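Side-chain contacts in putative citrate lyase, alfa subunit (PDB 2HJ0), which is of unestablished function but belongs to the CitF family of citrate lyase alpha subunits, alpha/beta proteins, with a chain built on two large mixed beta-sheets: residues 111-116 and 136-141; 293-298 and 319-324; 355-360 and 498-503. One frame throughout, in Å; residues are numbered along the deposited sequence.

Contacts 1 and 2 lie toward the periphery on opposite sides of the chain's centre, about 50 Å apart between contact centres; contact 3 is the buried one, its centre 14 Å from that of the chain. Each of the first two stays within a single sheet region and links consecutive helix-strand connections, contact 1 beside strands 118-123 and 143-145, contact 2 beside strands 302-305 and 322-327. Both depend on apolar branches, with no hydrogen bond across. Contact 3 differs in topology and chemistry: 498-503 turns between strand 493-498 and the outermost strand 504-511 of the first sheet, 355-360 leads toward the second, and an arginine joins them. Strand 143-145, which follows contact 1, pairs with strand 493-498.

Contact 1 (111-116 and 136-141); sequences DHIKNG and EGIMEN
Ile113 and Ile138 meet through their CG2 methyls, modelled 3.2 Å apart (Ile113 CG2 to Ile138 CG2), and their side chains run at about a right angle to each other. In Ile113, CG2 stands anti to the backbone N while CG1 lies beside it (chi1 -65°), which turns the methyl toward the 136-141 loop. The same Ile113 CG2 also rests on Met139, a selenomethionine, at CG (3.3 Å), so one branch is shared by two neighbours. At 2.7 Å resolution such distances establish van der Waals packing and nothing finer. Lys114 extends the contact along the outer side: its chain is stretched beyond CG, and CE lies 3.6 Å from Ile138 CD1. Its ammonium is not paired across the contact, since Lys114 NZ is 5.5 Å from Glu136 OE2, although the opposite charges may attract weakly. Ile121 of strand 118-123 and Ile134 of helix 127-135 also touch both Ile113 and Met139, in keeping with their burial. The contact thus joins the C-terminal end of helix 109-114 to the loop between helix 127-135 and strand 143-145, a junction between successive connections in the parallel part of an alpha/beta sheet, consistent with the family's Rossmann-like clan.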
ATOM      1  N   ASP A 111      -0.588  -0.654  36.251  1.00 20.67           N
ATOM      2  CA  ASP A 111       0.326   0.177  37.025  1.00 22.40           C
ATOM      3  C   ASP A 111       0.742   1.438  36.280  1.00 23.07           C
ATOM      4  O   ASP A 111       0.864   2.504  36.885  1.00 24.38           O
ATOM      5  CB  ASP A 111       1.587  -0.591  37.422  1.00 24.39           C
ATOM      6  CG  ASP A 111       1.366  -1.509  38.610  1.00 26.86           C
ATOM      7  OD1 ASP A 111       0.603  -1.136  39.526  1.00 29.36           O
ATOM      8  OD2 ASP A 111       1.971  -2.597  38.640  1.00 28.19           O
ATOM      9  N   HIS A 112       0.971   1.332  34.974  1.00 23.16           N
ATOM     10  CA  HIS A 112       1.376   2.506  34.195  1.00 22.55           C
ATOM     11  C   HIS A 112       0.290   3.577  34.217  1.00 22.78           C
ATOM     12  O   HIS A 112       0.563   4.764  34.029  1.00 22.40           O
ATOM     13  CB  HIS A 112       1.673   2.123  32.740  1.00 22.65           C
ATOM     14  CG  HIS A 112       2.817   1.174  32.581  1.00 21.19           C
ATOM     15  ND1 HIS A 112       4.096   1.475  32.999  1.00 20.36           N
ATOM     16  CD2 HIS A 112       2.876  -0.071  32.050  1.00 20.89           C
ATOM     17  CE1 HIS A 112       4.892   0.454  32.734  1.00 21.50           C
ATOM     18  NE2 HIS A 112       4.176  -0.497  32.158  1.00 20.61           N
ATOM     19  N   ILE A 113      -0.944   3.141  34.433  1.00 22.38           N
ATOM     20  CA  ILE A 113      -2.073   4.045  34.489  1.00 23.14           C
ATOM     21  C   ILE A 113      -2.062   4.727  35.852  1.00 23.43           C
ATOM     22  O   ILE A 113      -2.119   5.953  35.947  1.00 23.62           O
ATOM     23  CB  ILE A 113      -3.410   3.278  34.293  1.00 23.54           C
ATOM     24  CG1 ILE A 113      -3.460   2.676  32.882  1.00 22.71           C
ATOM     25  CG2 ILE A 113      -4.586   4.212  34.515  1.00 24.28           C
ATOM     26  CD1 ILE A 113      -4.716   1.902  32.580  1.00 22.64           C
ATOM     27  N   LYS A 114      -1.972   3.926  36.906  1.00 23.36           N
ATOM     28  CA  LYS A 114      -1.947   4.453  38.264  1.00 22.39           C
ATOM     29  C   LYS A 114      -0.827   5.474  38.485  1.00 22.94           C
ATOM     30  O   LYS A 114      -1.016   6.460  39.206  1.00 23.25           O
ATOM     31  CB  LYS A 114      -1.820   3.299  39.259  1.00 21.67           C
ATOM     32  CG  LYS A 114      -3.041   2.406  39.280  1.00 22.72           C
ATOM     33  CD  LYS A 114      -2.892   1.253  40.247  1.00 23.65           C
ATOM     34  CE  LYS A 114      -4.162   0.409  40.265  1.00 24.18           C
ATOM     35  NZ  LYS A 114      -4.035  -0.758  41.186  1.00 24.44           N
ATOM     36  N   ASN A 115       0.323   5.249  37.844  1.00 22.57           N
ATOM     37  CA  ASN A 115       1.480   6.138  37.978  1.00 21.44           C
ATOM     38  C   ASN A 115       1.539   7.264  36.953  1.00 20.82           C
ATOM     39  O   ASN A 115       2.559   7.949  36.820  1.00 21.04           O
ATOM     40  CB  ASN A 115       2.773   5.327  37.915  1.00 21.90           C
ATOM     41  CG  ASN A 115       2.849   4.293  39.010  1.00 24.35           C
ATOM     42  OD1 ASN A 115       2.467   4.570  40.151  1.00 24.48           O
ATOM     43  ND2 ASN A 115       3.347   3.089  38.681  1.00 23.86           N
ATOM     44  N   GLY A 116       0.446   7.444  36.219  1.00 19.47           N
ATOM     45  CA  GLY A 116       0.379   8.503  35.225  1.00 17.81           C
ATOM     46  C   GLY A 116       1.173   8.325  33.942  1.00 16.62           C
ATOM     47  O   GLY A 116       1.277   9.262  33.152  1.00 15.41           O
ATOM     48  N   GLU A 136     -13.218   0.154  37.479  1.00 25.24           N
ATOM     49  CA  GLU A 136     -13.242   0.580  38.865  1.00 26.55           C
ATOM     50  C   GLU A 136     -12.776   2.019  39.032  1.00 26.15           C
ATOM     51  O   GLU A 136     -12.606   2.497  40.150  1.00 26.45           O
ATOM     52  CB  GLU A 136     -12.398  -0.351  39.739  1.00 27.72           C
ATOM     53  CG  GLU A 136     -10.913  -0.087  39.711  1.00 32.40           C
ATOM     54  CD  GLU A 136     -10.162  -0.862  40.802  1.00 35.39           C
ATOM     55  OE1 GLU A 136     -10.223  -2.119  40.805  1.00 35.03           O
ATOM     56  OE2 GLU A 136      -9.511  -0.210  41.659  1.00 37.32           O
ATOM     57  N   GLY A 137     -12.549   2.702  37.916  1.00 25.96           N
ATOM     58  CA  GLY A 137     -12.143   4.096  37.984  1.00 25.89           C
ATOM     59  C   GLY A 137     -10.662   4.414  37.991  1.00 24.48           C
ATOM     60  O   GLY A 137     -10.286   5.539  38.282  1.00 24.57           O
ATOM     61  N   ILE A 138      -9.822   3.441  37.672  1.00 24.68           N
ATOM     62  CA  ILE A 138      -8.381   3.653  37.642  1.00 25.70           C
ATOM     63  C   ILE A 138      -7.957   4.912  36.880  1.00 26.06           C
ATOM     64  O   ILE A 138      -7.212   5.714  37.413  1.00 27.27           O
ATOM     65  CB  ILE A 138      -7.661   2.438  37.012  1.00 27.49           C
ATOM     66  CG1 ILE A 138      -7.885   1.211  37.875  1.00 29.46           C
ATOM     67  CG2 ILE A 138      -6.176   2.699  36.874  1.00 28.89           C
ATOM     68  CD1 ILE A 138      -7.531   1.439  39.326  1.00 29.50           C
HETATM   69  N   MSE A 139      -8.395   5.069  35.632  1.00 26.90           N
HETATM   70  CA  MSE A 139      -8.035   6.245  34.841  1.00 26.27           C
HETATM   71  C   MSE A 139      -8.921   7.425  35.175  1.00 25.34           C
HETATM   72  O   MSE A 139     -10.066   7.269  35.584  1.00 24.90           O
HETATM   73  CB  MSE A 139      -8.182   5.997  33.334  1.00 27.44           C
HETATM   74  CG  MSE A 139      -7.104   5.177  32.660  1.00 29.84           C
HETATM   75 SE   MSE A 139      -6.562   6.006  30.969  1.00 32.16          SE
HETATM   76  CE  MSE A 139      -8.235   5.960  29.998  1.00 32.08           C
ATOM     77  N   GLU A 140      -8.375   8.613  34.976  1.00 26.29           N
ATOM     78  CA  GLU A 140      -9.109   9.835  35.203  1.00 27.21           C
ATOM     79  C   GLU A 140      -9.932  10.117  33.946  1.00 26.74           C
ATOM     80  O   GLU A 140     -11.112  10.460  34.023  1.00 27.76           O
ATOM     81  CB  GLU A 140      -8.133  10.967  35.470  1.00 29.32           C
ATOM     82  CG  GLU A 140      -8.789  12.316  35.655  1.00 34.28           C
ATOM     83  CD  GLU A 140      -7.805  13.384  36.096  1.00 37.38           C
ATOM     84  OE1 GLU A 140      -8.189  14.579  36.112  1.00 39.14           O
ATOM     85  OE2 GLU A 140      -6.649  13.024  36.430  1.00 38.85           O
ATOM     86  N   ASN A 141      -9.304   9.964  32.787  1.00 25.42           N
ATOM     87  CA  ASN A 141      -9.984  10.169  31.514  1.00 24.02           C
ATOM     88  C   ASN A 141     -10.711   8.891  31.083  1.00 22.65           C
ATOM     89  O   ASN A 141     -10.346   7.785  31.494  1.00 22.78           O
ATOM     90  CB  ASN A 141      -8.963  10.576  30.449  1.00 24.30           C
ATOM     91  CG  ASN A 141      -8.688  12.054  30.453  1.00 23.02           C
ATOM     92  OD1 ASN A 141      -7.694  12.516  29.890  1.00 22.77           O
ATOM     93  ND2 ASN A 141      -9.581  12.814  31.078  1.00 22.49           N
TER

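Contact 2 (293-298 and 319-324); sequences EQMIKD and EGLVDK
Met295, near the C-terminal end of helix 282-297, and Leu321, just ahead of strand 322-327, bring the two backbones nearest, with 7.6 Å from Met295 CA to Leu321 CA, a spacing at which the backbones do not meet, so every contact involves at least one side chain. Leu321 supplies one branch to both partners. Its CD2 lies 4.1 Å from CB of Met295, a selenomethionine, and 4.0 Å from CG1 of Ile296, so this methyl sits against two adjacent residues of the helix. The Ile296 and Leu321 side chains cross at about a right angle. Met295 continues past the methyl: its chain is straight at chi2 and bends at chi3 (76°), and that bend places the terminal CE 3.3 Å from Leu321 O, a modest methyl-to-carbonyl approach on which little should rest at this resolution. Phe274, Ile300 and Ala302 also touch Met295, in keeping with its burial, whereas Ile296 stays at the exposed margin. No hydrogen bond joins the segments. Polar links flank the apolar patch: Glu319 forms a salt bridge with Arg292, one residue before 293-298, and within the helix Lys297 NZ forms a salt bridge with Glu293 OE2 (3.0 Å), one turn earlier, its hydrogen bond weak. On the strand side, positive phi at Gly320 (71°) marks the exit from helix 311-318, and Leu321 is then backbone-bonded to Ala302 of strand 302-305. Parallel neighbours 302-305 and 322-327 are joined through helix 311-318, so the contact packs a helix end against the helix-to-strand turn of a beta-alpha-beta crossover.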
ATOM      1  N   GLU A 293     -22.105 -28.476   4.302  1.00 28.75           N
ATOM      2  CA  GLU A 293     -22.941 -29.605   3.936  1.00 29.79           C
ATOM      3  C   GLU A 293     -24.000 -29.174   2.923  1.00 29.08           C
ATOM      4  O   GLU A 293     -24.174 -29.807   1.888  1.00 28.53           O
ATOM      5  CB  GLU A 293     -23.614 -30.168   5.189  1.00 32.76           C
ATOM      6  CG  GLU A 293     -24.288 -31.521   5.007  1.00 37.18           C
ATOM      7  CD  GLU A 293     -25.163 -31.906   6.198  1.00 39.08           C
ATOM      8  OE1 GLU A 293     -24.643 -31.921   7.340  1.00 39.75           O
ATOM      9  OE2 GLU A 293     -26.367 -32.197   5.990  1.00 40.11           O
ATOM     10  N   GLN A 294     -24.702 -28.090   3.219  1.00 29.41           N
ATOM     11  CA  GLN A 294     -25.726 -27.601   2.311  1.00 30.01           C
ATOM     12  C   GLN A 294     -25.133 -27.104   1.016  1.00 29.53           C
ATOM     13  O   GLN A 294     -25.756 -27.213  -0.035  1.00 29.38           O
ATOM     14  CB  GLN A 294     -26.530 -26.478   2.962  1.00 31.50           C
ATOM     15  CG  GLN A 294     -27.882 -26.923   3.507  1.00 33.06           C
ATOM     16  CD  GLN A 294     -28.922 -27.080   2.422  1.00 33.20           C
ATOM     17  OE1 GLN A 294     -28.713 -27.793   1.442  1.00 32.89           O
ATOM     18  NE2 GLN A 294     -30.057 -26.410   2.592  1.00 34.69           N
HETATM   19  N   MSE A 295     -23.933 -26.543   1.083  1.00 29.77           N
HETATM   20  CA  MSE A 295     -23.290 -26.042  -0.124  1.00 30.00           C
HETATM   21  C   MSE A 295     -22.865 -27.207  -0.996  1.00 29.62           C
HETATM   22  O   MSE A 295     -22.792 -27.076  -2.217  1.00 28.90           O
HETATM   23  CB  MSE A 295     -22.067 -25.200   0.219  1.00 31.01           C
HETATM   24  CG  MSE A 295     -22.386 -23.860   0.860  1.00 32.94           C
HETATM   25 SE   MSE A 295     -20.791 -22.995   1.573  1.00 34.83          SE
HETATM   26  CE  MSE A 295     -20.038 -22.375  -0.116  1.00 33.19           C
ATOM     27  N   ILE A 296     -22.570 -28.340  -0.361  1.00 28.94           N
ATOM     28  CA  ILE A 296     -22.165 -29.528  -1.089  1.00 27.27           C
ATOM     29  C   ILE A 296     -23.399 -30.182  -1.726  1.00 27.64           C
ATOM     30  O   ILE A 296     -23.357 -30.537  -2.896  1.00 26.32           O
ATOM     31  CB  ILE A 296     -21.422 -30.522  -0.165  1.00 25.21           C
ATOM     32  CG1 ILE A 296     -20.078 -29.938   0.250  1.00 23.10           C
ATOM     33  CG2 ILE A 296     -21.184 -31.828  -0.890  1.00 26.59           C
ATOM     34  CD1 ILE A 296     -19.319 -30.778   1.245  1.00 21.71           C
ATOM     35  N   LYS A 297     -24.488 -30.321  -0.970  1.00 29.10           N
ATOM     36  CA  LYS A 297     -25.716 -30.908  -1.504  1.00 31.90           C
ATOM     37  C   LYS A 297     -26.031 -30.205  -2.822  1.00 32.96           C
ATOM     38  O   LYS A 297     -26.258 -30.848  -3.854  1.00 32.31           O
ATOM     39  CB  LYS A 297     -26.894 -30.712  -0.541  1.00 33.79           C
ATOM     40  CG  LYS A 297     -26.726 -31.357   0.842  1.00 36.70           C
ATOM     41  CD  LYS A 297     -27.982 -31.178   1.714  1.00 37.93           C
ATOM     42  CE  LYS A 297     -27.745 -31.655   3.151  1.00 39.20           C
ATOM     43  NZ  LYS A 297     -27.306 -33.086   3.232  1.00 38.68           N
ATOM     44  N   ASP A 298     -26.057 -28.875  -2.762  1.00 33.29           N
ATOM     45  CA  ASP A 298     -26.292 -28.041  -3.931  1.00 33.72           C
ATOM     46  C   ASP A 298     -24.900 -27.947  -4.541  1.00 34.43           C
ATOM     47  O   ASP A 298     -23.951 -28.489  -3.986  1.00 35.93           O
ATOM     48  CB  ASP A 298     -26.784 -26.648  -3.513  1.00 34.45           C
ATOM     49  CG  ASP A 298     -27.997 -26.704  -2.588  1.00 35.13           C
ATOM     50  OD1 ASP A 298     -28.997 -27.353  -2.954  1.00 36.42           O
ATOM     51  OD2 ASP A 298     -27.954 -26.099  -1.491  1.00 35.20           O
ATOM     52  N   GLU A 319     -11.157 -27.145  -0.318  1.00 20.31           N
ATOM     53  CA  GLU A 319     -12.164 -28.028  -0.892  1.00 20.87           C
ATOM     54  C   GLU A 319     -12.807 -27.371  -2.111  1.00 21.01           C
ATOM     55  O   GLU A 319     -13.712 -27.920  -2.740  1.00 22.13           O
ATOM     56  CB  GLU A 319     -13.244 -28.343   0.146  1.00 23.10           C
ATOM     57  CG  GLU A 319     -12.746 -29.142   1.339  1.00 29.10           C
ATOM     58  CD  GLU A 319     -13.823 -29.396   2.397  1.00 34.00           C
ATOM     59  OE1 GLU A 319     -13.548 -30.191   3.337  1.00 36.04           O
ATOM     60  OE2 GLU A 319     -14.930 -28.803   2.296  1.00 33.85           O
ATOM     61  N   GLY A 320     -12.337 -26.179  -2.445  1.00 21.37           N
ATOM     62  CA  GLY A 320     -12.891 -25.470  -3.583  1.00 20.77           C
ATOM     63  C   GLY A 320     -14.305 -24.948  -3.366  1.00 21.58           C
ATOM     64  O   GLY A 320     -15.009 -24.668  -4.334  1.00 22.23           O
ATOM     65  N   LEU A 321     -14.730 -24.805  -2.112  1.00 20.71           N
ATOM     66  CA  LEU A 321     -16.070 -24.306  -1.837  1.00 20.32           C
ATOM     67  C   LEU A 321     -16.147 -22.786  -1.754  1.00 19.86           C
ATOM     68  O   LEU A 321     -17.221 -22.193  -1.878  1.00 20.31           O
ATOM     69  CB  LEU A 321     -16.613 -24.911  -0.555  1.00 22.00           C
ATOM     70  CG  LEU A 321     -17.519 -26.126  -0.762  1.00 22.96           C
ATOM     71  CD1 LEU A 321     -16.714 -27.294  -1.314  1.00 23.23           C
ATOM     72  CD2 LEU A 321     -18.141 -26.489   0.584  1.00 24.37           C
ATOM     73  N   VAL A 322     -15.008 -22.156  -1.519  1.00 18.35           N
ATOM     74  CA  VAL A 322     -14.942 -20.710  -1.461  1.00 16.92           C
ATOM     75  C   VAL A 322     -13.746 -20.320  -2.326  1.00 16.15           C
ATOM     76  O   VAL A 322     -12.620 -20.777  -2.111  1.00 15.34           O
ATOM     77  CB  VAL A 322     -14.794 -20.192   0.013  1.00 17.42           C
ATOM     78  CG1 VAL A 322     -13.541 -20.750   0.662  1.00 18.25           C
ATOM     79  CG2 VAL A 322     -14.769 -18.680   0.031  1.00 16.10           C
ATOM     80  N   ASP A 323     -14.011 -19.489  -3.324  1.00 15.74           N
ATOM     81  CA  ASP A 323     -12.985 -19.067  -4.258  1.00 16.64           C
ATOM     82  C   ASP A 323     -11.810 -18.291  -3.678  1.00 15.73           C
ATOM     83  O   ASP A 323     -10.661 -18.658  -3.896  1.00 17.01           O
ATOM     84  CB  ASP A 323     -13.606 -18.256  -5.389  1.00 18.92           C
ATOM     85  CG  ASP A 323     -12.662 -18.103  -6.544  1.00 22.95           C
ATOM     86  OD1 ASP A 323     -12.324 -19.142  -7.155  1.00 27.74           O
ATOM     87  OD2 ASP A 323     -12.235 -16.965  -6.838  1.00 24.95           O
ATOM     88  N   LYS A 324     -12.089 -17.211  -2.959  1.00 13.64           N
ATOM     89  CA  LYS A 324     -11.027 -16.415  -2.374  1.00 12.00           C
ATOM     90  C   LYS A 324     -11.308 -16.199  -0.909  1.00 12.02           C
ATOM     91  O   LYS A 324     -12.382 -16.522  -0.420  1.00 13.21           O
ATOM     92  CB  LYS A 324     -10.957 -15.054  -3.038  1.00 11.38           C
ATOM     93  CG  LYS A 324     -10.685 -15.074  -4.507  1.00 11.24           C
ATOM     94  CD  LYS A 324      -9.205 -15.120  -4.782  1.00  8.49           C
ATOM     95  CE  LYS A 324      -8.935 -14.942  -6.257  1.00  8.38           C
ATOM     96  NZ  LYS A 324      -9.551 -13.711  -6.803  1.00 10.92           N
TER

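Contact 3 (355-360 and 498-503); sequences ASPLSK and EYRDGS
Arg500 lays its guanidinium over Pro357, with Pro357 CB 3.4 Å above the guanidinium plane and offset toward the rim, while the two side chains slide past each other in opposite directions. Arg500 sits at the tip of a beta-hairpin between strands 493-498 and 504-511: a type I turn from Tyr499 to Gly502, closed by Gly502 N to Tyr499 O and Tyr499 N to Ser503 O, the pattern of a type I turn with a G1 bulge. At the group's edge, near its plane, Arg500 NH2 donates to Ala355 O, modelled at 2.6 Å, but the 126° angle at the hydrogen makes this bond weak. The stronger polar partner is Asp402 of helix 400-406, which forms a salt bridge with Arg500 NE and probably fixes the group's rotation. With chi1 at 65°, CG stands between the backbone N and carbonyl carbon, and CG lies over one face of the Tyr499 ring, offset toward its rim. Pro357 also meets the hairpin backbone, its CG lying 3.3 Å from Arg500 O. An ST turn on Ser356 OG and an Asx turn on Asp501 shape the two loops; in the latter, Ser503 N points at Asp501 OD1 almost straight (3.1 Å, 173°), from above the carboxylate plane.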
ATOM      1  N   ALA A 355     -13.047  -2.585   7.135  1.00 10.39           N
ATOM      2  CA  ALA A 355     -14.346  -2.106   7.586  1.00 11.82           C
ATOM      3  C   ALA A 355     -14.540  -0.614   7.846  1.00 11.72           C
ATOM      4  O   ALA A 355     -15.348  -0.235   8.691  1.00 11.55           O
ATOM      5  CB  ALA A 355     -14.737  -2.884   8.818  1.00  9.90           C
ATOM      6  N   SER A 356     -13.840   0.232   7.106  1.00 12.01           N
ATOM      7  CA  SER A 356     -13.967   1.661   7.318  1.00 12.79           C
ATOM      8  C   SER A 356     -15.185   2.256   6.666  1.00 13.47           C
ATOM      9  O   SER A 356     -15.417   2.087   5.477  1.00 15.43           O
ATOM     10  CB  SER A 356     -12.747   2.407   6.806  1.00 14.27           C
ATOM     11  OG  SER A 356     -12.998   3.798   6.789  1.00 14.21           O
ATOM     12  N   PRO A 357     -15.982   2.986   7.447  1.00 13.67           N
ATOM     13  CA  PRO A 357     -17.190   3.617   6.921  1.00 12.54           C
ATOM     14  C   PRO A 357     -16.875   4.835   6.039  1.00 12.55           C
ATOM     15  O   PRO A 357     -17.701   5.246   5.238  1.00 13.73           O
ATOM     16  CB  PRO A 357     -17.961   3.979   8.186  1.00 12.34           C
ATOM     17  CG  PRO A 357     -16.865   4.311   9.151  1.00 13.32           C
ATOM     18  CD  PRO A 357     -15.834   3.224   8.896  1.00 13.46           C
ATOM     19  N   LEU A 358     -15.676   5.394   6.171  1.00 12.85           N
ATOM     20  CA  LEU A 358     -15.288   6.548   5.376  1.00 13.68           C
ATOM     21  C   LEU A 358     -14.130   6.259   4.457  1.00 14.53           C
ATOM     22  O   LEU A 358     -13.039   6.794   4.635  1.00 17.43           O
ATOM     23  CB  LEU A 358     -14.899   7.715   6.269  1.00 14.51           C
ATOM     24  CG  LEU A 358     -16.052   8.520   6.840  1.00 14.54           C
ATOM     25  CD1 LEU A 358     -15.498   9.730   7.570  1.00 15.53           C
ATOM     26  CD2 LEU A 358     -16.971   8.946   5.710  1.00 13.85           C
ATOM     27  N   SER A 359     -14.365   5.430   3.457  1.00 14.36           N
ATOM     28  CA  SER A 359     -13.308   5.073   2.523  1.00 12.79           C
ATOM     29  C   SER A 359     -13.889   5.091   1.129  1.00 11.90           C
ATOM     30  O   SER A 359     -15.037   5.465   0.924  1.00 12.63           O
ATOM     31  CB  SER A 359     -12.831   3.659   2.811  1.00 13.11           C
ATOM     32  OG  SER A 359     -13.846   2.742   2.433  1.00 12.31           O
ATOM     33  N   LYS A 360     -13.090   4.664   0.168  1.00 10.72           N
ATOM     34  CA  LYS A 360     -13.568   4.608  -1.184  1.00  9.89           C
ATOM     35  C   LYS A 360     -14.225   3.268  -1.366  1.00 10.04           C
ATOM     36  O   LYS A 360     -14.697   2.945  -2.454  1.00 12.44           O
ATOM     37  CB  LYS A 360     -12.427   4.783  -2.174  1.00  8.35           C
ATOM     38  CG  LYS A 360     -11.822   6.159  -2.072  1.00  7.42           C
ATOM     39  CD  LYS A 360     -10.940   6.450  -3.246  1.00  6.86           C
ATOM     40  CE  LYS A 360     -10.383   7.839  -3.139  1.00  5.24           C
ATOM     41  NZ  LYS A 360      -9.581   8.152  -4.332  1.00  4.42           N
ATOM     42  N   GLU A 498     -17.614   5.049  20.977  1.00  9.63           N
ATOM     43  CA  GLU A 498     -17.776   5.799  19.744  1.00  9.78           C
ATOM     44  C   GLU A 498     -18.225   4.851  18.635  1.00 10.13           C
ATOM     45  O   GLU A 498     -17.583   3.841  18.384  1.00 10.54           O
ATOM     46  CB  GLU A 498     -16.462   6.464  19.323  1.00  9.98           C
ATOM     47  CG  GLU A 498     -16.563   7.126  17.947  1.00 13.86           C
ATOM     48  CD  GLU A 498     -15.213   7.380  17.300  1.00 15.90           C
ATOM     49  OE1 GLU A 498     -14.582   8.418  17.592  1.00 18.56           O
ATOM     50  OE2 GLU A 498     -14.777   6.527  16.497  1.00 17.66           O
ATOM     51  N   TYR A 499     -19.340   5.175  17.990  1.00 10.61           N
ATOM     52  CA  TYR A 499     -19.867   4.376  16.889  1.00 11.10           C
ATOM     53  C   TYR A 499     -18.932   4.510  15.689  1.00 12.53           C
ATOM     54  O   TYR A 499     -18.199   5.499  15.564  1.00 12.55           O
ATOM     55  CB  TYR A 499     -21.252   4.878  16.484  1.00 11.17           C
ATOM     56  CG  TYR A 499     -21.974   3.984  15.502  1.00 10.81           C
ATOM     57  CD1 TYR A 499     -22.324   2.685  15.855  1.00  9.52           C
ATOM     58  CD2 TYR A 499     -22.327   4.440  14.225  1.00 11.46           C
ATOM     59  CE1 TYR A 499     -23.005   1.855  14.977  1.00 10.00           C
ATOM     60  CE2 TYR A 499     -23.014   3.609  13.333  1.00 11.85           C
ATOM     61  CZ  TYR A 499     -23.345   2.315  13.726  1.00 11.94           C
ATOM     62  OH  TYR A 499     -24.013   1.471  12.873  1.00 16.08           O
ATOM     63  N   ARG A 500     -18.982   3.533  14.792  1.00 12.32           N
ATOM     64  CA  ARG A 500     -18.128   3.547  13.615  1.00 14.78           C
ATOM     65  C   ARG A 500     -18.083   4.891  12.876  1.00 15.04           C
ATOM     66  O   ARG A 500     -17.045   5.260  12.324  1.00 15.73           O
ATOM     67  CB  ARG A 500     -18.546   2.430  12.639  1.00 15.76           C
ATOM     68  CG  ARG A 500     -19.936   2.588  12.035  1.00 18.51           C
ATOM     69  CD  ARG A 500     -20.224   1.500  11.001  1.00 21.59           C
ATOM     70  NE  ARG A 500     -18.999   1.178  10.243  1.00 23.58           N
ATOM     71  CZ  ARG A 500     -18.973   0.716   8.995  1.00 21.48           C
ATOM     72  NH1 ARG A 500     -20.111   0.507   8.331  1.00 20.66           N
ATOM     73  NH2 ARG A 500     -17.804   0.482   8.417  1.00 19.31           N
ATOM     74  N   ASP A 501     -19.195   5.626  12.869  1.00 14.92           N
ATOM     75  CA  ASP A 501     -19.238   6.908  12.165  1.00 15.62           C
ATOM     76  C   ASP A 501     -18.592   8.065  12.922  1.00 15.77           C
ATOM     77  O   ASP A 501     -18.476   9.171  12.392  1.00 16.42           O
ATOM     78  CB  ASP A 501     -20.678   7.266  11.784  1.00 15.20           C
ATOM     79  CG  ASP A 501     -21.565   7.466  12.982  1.00 17.52           C
ATOM     80  OD1 ASP A 501     -21.068   7.309  14.124  1.00 16.94           O
ATOM     81  OD2 ASP A 501     -22.768   7.780  12.781  1.00 17.27           O
ATOM     82  N   GLY A 502     -18.168   7.815  14.158  1.00 16.28           N
ATOM     83  CA  GLY A 502     -17.510   8.858  14.931  1.00 16.56           C
ATOM     84  C   GLY A 502     -18.305   9.551  16.024  1.00 16.24           C
ATOM     85  O   GLY A 502     -17.756  10.350  16.782  1.00 17.17           O
ATOM     86  N   SER A 503     -19.594   9.258  16.097  1.00 15.08           N
ATOM     87  CA  SER A 503     -20.453   9.845  17.104  1.00 15.18           C
ATOM     88  C   SER A 503     -20.565   8.894  18.292  1.00 16.13           C
ATOM     89  O   SER A 503     -20.116   7.753  18.205  1.00 17.15           O
ATOM     90  CB  SER A 503     -21.838  10.093  16.515  1.00 15.22           C
ATOM     91  OG  SER A 503     -22.435   8.877  16.103  1.00 17.02           O
TER